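Local coordinates for hypothetical protein (Bacteroides caccae, PDB 4M8R), which is of unknown function but joins an N-terminal immunoglobulin-like domain to a WD40-like, probably beta-propeller, domain, at residues Ile33-Phe38 with His73-Met77; Val44-Trp50 with Tyr61-Ala67. One frame throughout, in Å; residues are numbered along the deposited sequence. Where two conformers were deposited one is given.

Interaction 1 of 2, residues Ile33-Phe38 with His73-Met77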
loop_
_atom_site.group_PDB
_atom_site.type_symbol
_atom_site.label_atom_id
_atom_site.label_comp_id
_atom_site.label_asym_id
_atom_site.label_seq_id
_atom_site.Cartn_x
_atom_site.Cartn_y
_atom_site.Cartn_z
ATOM N N ILE A 33 -29.232 28.667 -1.683
ATOM C CA ILE A 33 -29.947 28.032 -2.768
ATOM C C ILE A 33 -31.338 28.629 -2.826
ATOM O O ILE A 33 -31.960 28.832 -1.789
ATOM C CB ILE A 33 -30.060 26.523 -2.518
ATOM C CG1 ILE A 33 -28.701 25.865 -2.716
ATOM C CG2 ILE A 33 -31.087 25.896 -3.450
ATOM C CD1 ILE A 33 -28.626 24.475 -2.116
ATOM N N TYR A 34 -31.821 28.894 -4.034
ATOM C CA TYR A 34 -33.147 29.474 -4.223
ATOM C C TYR A 34 -33.953 28.681 -5.243
ATOM O O TYR A 34 -33.401 27.883 -5.993
ATOM C CB TYR A 34 -33.040 30.941 -4.652
ATOM C CG TYR A 34 -32.307 31.166 -5.950
ATOM C CD1 TYR A 34 -32.980 31.146 -7.164
ATOM C CD2 TYR A 34 -30.939 31.411 -5.962
ATOM C CE1 TYR A 34 -32.308 31.365 -8.359
ATOM C CE2 TYR A 34 -30.257 31.629 -7.145
ATOM C CZ TYR A 34 -30.946 31.608 -8.345
ATOM O OH TYR A 34 -30.269 31.826 -9.519
ATOM N N GLY A 35 -35.259 28.920 -5.259
ATOM C CA GLY A 35 -36.173 28.260 -6.186
ATOM C C GLY A 35 -37.570 28.113 -5.610
ATOM O O GLY A 35 -37.799 28.423 -4.447
ATOM N N ASP A 36 -38.505 27.655 -6.437
ATOM C CA ASP A 36 -39.885 27.419 -6.012
ATOM C C ASP A 36 -40.163 25.922 -6.008
ATOM O O ASP A 36 -39.829 25.231 -6.967
ATOM C CB ASP A 36 -40.862 28.124 -6.958
ATOM C CG ASP A 36 -40.627 29.628 -7.035
ATOM O OD1 ASP A 36 -40.264 30.238 -6.004
ATOM O OD2 ASP A 36 -40.816 30.206 -8.130
ATOM N N GLY A 37 -40.750 25.426 -4.923
ATOM C CA GLY A 37 -41.177 24.027 -4.841
ATOM C C GLY A 37 -40.354 23.119 -3.939
ATOM O O GLY A 37 -40.462 21.899 -4.032
ATOM N N PHE A 38 -39.543 23.691 -3.054
ATOM C CA PHE A 38 -38.824 22.880 -2.073
ATOM C C PHE A 38 -39.800 22.205 -1.120
ATOM O O PHE A 38 -40.916 22.691 -0.914
ATOM C CB PHE A 38 -37.816 23.726 -1.296
ATOM C CG PHE A 38 -36.669 24.205 -2.135
ATOM C CD1 PHE A 38 -35.553 23.403 -2.332
ATOM C CD2 PHE A 38 -36.711 25.451 -2.741
ATOM C CE1 PHE A 38 -34.497 23.845 -3.111
ATOM C CE2 PHE A 38 -35.657 25.894 -3.517
ATOM C CZ PHE A 38 -34.550 25.094 -3.704
ATOM N N HIS A 73 -36.394 26.976 3.990
ATOM C CA HIS A 73 -37.731 27.512 3.701
ATOM C C HIS A 73 -38.265 26.873 2.417
ATOM O O HIS A 73 -37.595 26.043 1.796
ATOM C CB HIS A 73 -37.743 29.048 3.520
ATOM C CG HIS A 73 -36.481 29.741 3.939
ATOM N ND1 HIS A 73 -35.584 30.283 3.037
ATOM C CD2 HIS A 73 -35.978 29.997 5.168
ATOM C CE1 HIS A 73 -34.578 30.827 3.698
ATOM N NE2 HIS A 73 -34.791 30.666 4.992
ATOM N N SER A 74 -39.467 27.279 2.018
ATOM C CA SER A 74 -40.090 26.786 0.788
ATOM C C SER A 74 -39.522 27.463 -0.455
ATOM O O SER A 74 -39.648 26.913 -1.554
ATOM C CB SER A 74 -41.600 27.015 0.835
ATOM O OG SER A 74 -41.887 28.395 0.986
ATOM N N ASN A 75 -38.902 28.636 -0.280
ATOM C CA ASN A 75 -38.304 29.377 -1.395
ATOM C C ASN A 75 -36.788 29.192 -1.515
ATOM O O ASN A 75 -36.172 29.691 -2.449
ATOM C CB ASN A 75 -38.658 30.868 -1.326
ATOM C CG ASN A 75 -38.416 31.476 0.042
ATOM O OD1 ASN A 75 -37.465 31.125 0.737
ATOM N ND2 ASN A 75 -39.283 32.403 0.430
ATOM N N GLY A 76 -36.184 28.464 -0.577
ATOM C CA GLY A 76 -34.749 28.191 -0.640
ATOM C C GLY A 76 -34.138 27.675 0.649
ATOM O O GLY A 76 -34.842 27.403 1.617
HETATM N N MSE A 77 -32.815 27.524 0.655
HETATM C CA MSE A 77 -32.112 26.948 1.803
HETATM C C MSE A 77 -30.696 27.439 1.875
HETATM O O MSE A 77 -30.120 27.834 0.869
HETATM C CB MSE A 77 -32.154 25.415 1.748
HETATM C CG MSE A 77 -32.188 24.812 0.341
HETATM SE SE MSE A 77 -33.080 23.042 0.386
HETATM C CE MSE A 77 -32.298 22.363 2.045
#

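Interaction 2 of 2, residues Val44-Trp50 with Tyr61-Ala67. With PO4 (phosphate ion), chain C.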
loop_
_atom_site.group_PDB
_atom_site.type_symbol
_atom_site.label_atom_id
_atom_site.label_comp_id
_atom_site.label_asym_id
_atom_site.label_seq_id
_atom_site.Cartn_x
_atom_site.Cartn_y
_atom_site.Cartn_z
ATOM N N VAL A 44 -29.424 18.010 0.213
ATOM C CA VAL A 44 -28.513 18.600 -0.748
ATOM C C VAL A 44 -27.219 17.797 -0.760
ATOM O O VAL A 44 -26.660 17.499 0.295
ATOM C CB VAL A 44 -28.232 20.075 -0.404
ATOM C CG1 VAL A 44 -27.207 20.670 -1.356
ATOM C CG2 VAL A 44 -29.525 20.887 -0.443
ATOM N N ASP A 45 -26.761 17.455 -1.963
ATOM C CA ASP A 45 -25.548 16.657 -2.169
ATOM C C ASP A 45 -24.481 17.462 -2.899
ATOM O O ASP A 45 -24.793 18.294 -3.750
ATOM C CB ASP A 45 -25.857 15.426 -3.026
ATOM C CG ASP A 45 -26.526 14.318 -2.252
ATOM O OD1 ASP A 45 -26.136 14.065 -1.086
ATOM O OD2 ASP A 45 -27.434 13.684 -2.827
ATOM N N PHE A 46 -23.225 17.172 -2.571
ATOM C CA PHE A 46 -22.074 17.736 -3.260
ATOM C C PHE A 46 -21.384 16.656 -4.072
ATOM O O PHE A 46 -21.297 15.511 -3.626
ATOM C CB PHE A 46 -21.037 18.223 -2.254
ATOM C CG PHE A 46 -21.465 19.395 -1.424
ATOM C CD1 PHE A 46 -22.005 20.529 -2.012
ATOM C CD2 PHE A 46 -21.250 19.390 -0.051
ATOM C CE1 PHE A 46 -22.356 21.624 -1.238
ATOM C CE2 PHE A 46 -21.603 20.476 0.724
ATOM C CZ PHE A 46 -22.158 21.595 0.132
ATOM N N ASP A 47 -20.880 17.027 -5.248
ATOM C CA ASP A 47 -19.887 16.229 -5.963
ATOM C C ASP A 47 -18.635 17.091 -6.135
ATOM O O ASP A 47 -18.722 18.230 -6.580
ATOM C CB ASP A 47 -20.412 15.774 -7.334
ATOM C CG ASP A 47 -21.334 14.539 -7.250
ATOM O OD1 ASP A 47 -21.647 14.054 -6.136
ATOM O OD2 ASP A 47 -21.750 14.042 -8.321
ATOM N N PHE A 48 -17.477 16.540 -5.781
ATOM C CA PHE A 48 -16.207 17.265 -5.829
ATOM C C PHE A 48 -15.317 16.744 -6.954
ATOM O O PHE A 48 -15.245 15.538 -7.186
ATOM C CB PHE A 48 -15.452 17.100 -4.503
ATOM C CG PHE A 48 -16.176 17.661 -3.309
ATOM C CD1 PHE A 48 -17.201 16.950 -2.704
ATOM C CD2 PHE A 48 -15.804 18.875 -2.767
ATOM C CE1 PHE A 48 -17.856 17.456 -1.596
ATOM C CE2 PHE A 48 -16.456 19.389 -1.665
ATOM C CZ PHE A 48 -17.488 18.681 -1.081
ATOM N N ARG A 49 -14.630 17.660 -7.629
ATOM C CA ARG A 49 -13.607 17.315 -8.617
ATOM C C ARG A 49 -12.378 18.180 -8.375
ATOM O O ARG A 49 -12.494 19.397 -8.311
ATOM C CB ARG A 49 -14.128 17.566 -10.024
ATOM C CG ARG A 49 -13.179 17.107 -11.126
ATOM C CD ARG A 49 -13.400 17.896 -12.409
ATOM N NE ARG A 49 -12.996 19.294 -12.259
ATOM C CZ ARG A 49 -13.185 20.240 -13.175
ATOM N NH1 ARG A 49 -13.775 19.957 -14.334
ATOM N NH2 ARG A 49 -12.787 21.482 -12.925
ATOM N N TRP A 50 -11.211 17.560 -8.231
ATOM C CA TRP A 50 -9.988 18.315 -7.964
ATOM C C TRP A 50 -8.747 17.802 -8.692
ATOM O O TRP A 50 -8.665 16.639 -9.067
ATOM C CB TRP A 50 -9.715 18.370 -6.460
ATOM C CG TRP A 50 -9.359 17.058 -5.832
ATOM C CD1 TRP A 50 -8.143 16.455 -5.836
ATOM C CD2 TRP A 50 -10.224 16.210 -5.069
ATOM N NE1 TRP A 50 -8.193 15.277 -5.138
ATOM C CE2 TRP A 50 -9.457 15.102 -4.653
ATOM C CE3 TRP A 50 -11.572 16.278 -4.695
ATOM C CZ2 TRP A 50 -9.992 14.058 -3.883
ATOM C CZ3 TRP A 50 -12.108 15.236 -3.929
ATOM C CH2 TRP A 50 -11.313 14.142 -3.535
ATOM N N TYR A 61 -11.903 12.629 -7.312
ATOM C CA TYR A 61 -13.368 12.699 -7.315
ATOM C C TYR A 61 -13.943 12.311 -5.973
ATOM O O TYR A 61 -13.386 11.489 -5.273
ATOM C CB TYR A 61 -13.950 11.759 -8.368
ATOM C CG TYR A 61 -13.276 11.856 -9.710
ATOM C CD1 TYR A 61 -13.512 12.937 -10.544
ATOM C CD2 TYR A 61 -12.392 10.871 -10.142
ATOM C CE1 TYR A 61 -12.898 13.036 -11.786
ATOM C CE2 TYR A 61 -11.771 10.961 -11.382
ATOM C CZ TYR A 61 -12.028 12.046 -12.197
ATOM O OH TYR A 61 -11.418 12.144 -13.426
ATOM N N LEU A 62 -15.071 12.908 -5.622
ATOM C CA LEU A 62 -15.795 12.541 -4.414
ATOM C C LEU A 62 -17.257 12.915 -4.596
ATOM O O LEU A 62 -17.562 13.965 -5.151
ATOM C CB LEU A 62 -15.208 13.263 -3.204
ATOM C CG LEU A 62 -15.690 12.802 -1.830
ATOM C CD1 LEU A 62 -15.342 11.337 -1.588
ATOM C CD2 LEU A 62 -15.086 13.695 -0.753
ATOM N N GLY A 63 -18.156 12.049 -4.142
ATOM C CA GLY A 63 -19.585 12.295 -4.285
ATOM C C GLY A 63 -20.406 11.015 -4.274
ATOM O O GLY A 63 -19.930 9.976 -4.729
ATOM N N PRO A 64 -21.647 11.074 -3.745
ATOM C CA PRO A 64 -22.316 12.233 -3.163
ATOM C C PRO A 64 -21.926 12.425 -1.698
ATOM O O PRO A 64 -21.791 11.465 -0.947
ATOM C CB PRO A 64 -23.786 11.855 -3.267
ATOM C CG PRO A 64 -23.784 10.369 -3.058
ATOM C CD PRO A 64 -22.455 9.853 -3.565
ATOM N N VAL A 65 -21.730 13.667 -1.308
ATOM C CA VAL A 65 -21.407 14.001 0.063
ATOM C C VAL A 65 -22.527 14.925 0.498
ATOM O O VAL A 65 -22.734 15.976 -0.105
ATOM C CB VAL A 65 -20.041 14.715 0.156
ATOM C CG1 VAL A 65 -19.706 15.090 1.599
ATOM C CG2 VAL A 65 -18.945 13.840 -0.436
ATOM N N GLY A 66 -23.267 14.515 1.524
ATOM C CA GLY A 66 -24.385 15.295 2.015
ATOM C C GLY A 66 -23.902 16.634 2.516
ATOM O O GLY A 66 -22.865 16.719 3.178
ATOM N N ALA A 67 -24.647 17.682 2.179
ATOM C CA ALA A 67 -24.353 19.020 2.652
ATOM C C ALA A 67 -25.105 19.268 3.949
ATOM O O ALA A 67 -26.255 18.849 4.094
ATOM C CB ALA A 67 -24.772 20.041 1.612
HETATM P P PO4 C . -14.238 23.486 -15.770
HETATM O O1 PO4 C . -15.509 23.824 -15.014
HETATM O O2 PO4 C . -13.033 23.769 -14.911
HETATM O O3 PO4 C . -14.241 22.032 -16.139
HETATM O O4 PO4 C . -14.189 24.281 -17.048
HETATM O O HOH W 1 -28.289 17.331 3.113
#

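Interaction 1 of 2, residues Ile33-Phe38 with His73-Met77
The F38 ring lies against the 73-77 backbone: S74 O sits at its edge, near the ring plane, 3.5 Å from F38 CD2, with Y34 C and G35 N at the edge too. The selenium of M77 meets the ring obliquely, a Met-aromatic contact with SE 4.5 Å from the F38 centroid and 46° off the ring normal. The setting is an antiparallel strand pair at one end of the Ig-like domain, where strands 30-36 and 76-80 are neighbours in the sheet. CG of F38 stands anti to its carbonyl carbon (chi1 -68°), which brings the CD2-CE2 side of the ring up to the G76 backbone; L94 and V13 also touch it. With an alanine in place of F38, M77 SE would probably lose its aromatic partner and a gap would open beside the G76 backbone. I33 and M77 run side by side on the same face, I33 CB 4.0 Å from M77 CG. G76 pairs with Y34; a CB on G76 would run into I33 O, and the backbone angles of G76 would also press it on N75 O. The I33-M77 pair exchanges two backbone bonds, M77 N to I33 O and I33 N to M77 O. Further along, G35 N reaches N75 O at 3.1 Å, from above that carbonyl's plane.

Interaction 2 of 2, residues Val44-Trp50 with Tyr61-Ala67
Strands 44-50 and 61-66 run antiparallel, their N-to-C directions 142° apart and their axes 4.4 Å apart at closest approach. F46 and V65 form a hydrogen-bonded pair, as do F48 and L62, F48 N reaching L62 O at 2.7 Å in the carbonyl plane. Between them the register slips by one residue at G63 and P64, a beta bulge that includes the cis peptide before P64. Beyond V65, A67 N bonds to V44 O, and a water bridges V44 N and A67 O. A CB on G63 would collide with D47 OD1. These are the two strands of a beta hairpin in the Ig-like domain, and strand 88-96 flanks 43-50 on its other edge. On the face of F46, F48, L62 and V65, the methyl of A67 sits over one face of the F46 ring, its CB 3.3 Å from F46 CE2. F48 crosses V65 at about a right angle, with CE1 3.9 Å from V65 CB, while L62 O lies at the F48 ring edge. The W50 ring reaches across to strand 61-66 (chi1 68°), with Y61 N over one face and L62 CB at its edge, 3.7 Å from W50 CZ3. The opposite side is more polar. D45 lies alongside P64, with CG 3.8 Å from P64 CB, and its OD2 forms a salt bridge with R100. D47 OD1 pairs with K234 of the second subunit, where F239 meets the Y61 ring. R49 CG passes obliquely by Y61 CE1, and the edge of the R49 guanidinium grips a phosphate, probably from the crystallisation liquor: NH1 to O3 at 2.8 Å and NH2 to O2 at 3.0 Å, both nearly straight. NH1 also bonds to P240 O of the second subunit, whose R213 binds the same phosphate.

Both interactions belong to one sheet of the Ig-like domain, and interaction 2 is nested inside the chain loop closed by interaction 1. Strands 76-80 and 60-72 are neighbours in it; the contacts also meet through side chains, V44 CG2 packing on M77 CE and I33 CD1. Interaction 2 is the more buried, with none of its residues fully exposed. Interaction 1 lies nearer the surface and is smaller, largely backbone and apolar, with six of its eleven residues exposed, among them S74 and N75, and no other protein chain of the assembly touching it. Interaction 2 has more aromatic packing on its inner face, whereas its charged side meets the second subunit through salt bridging, ring contact and a shared phosphate.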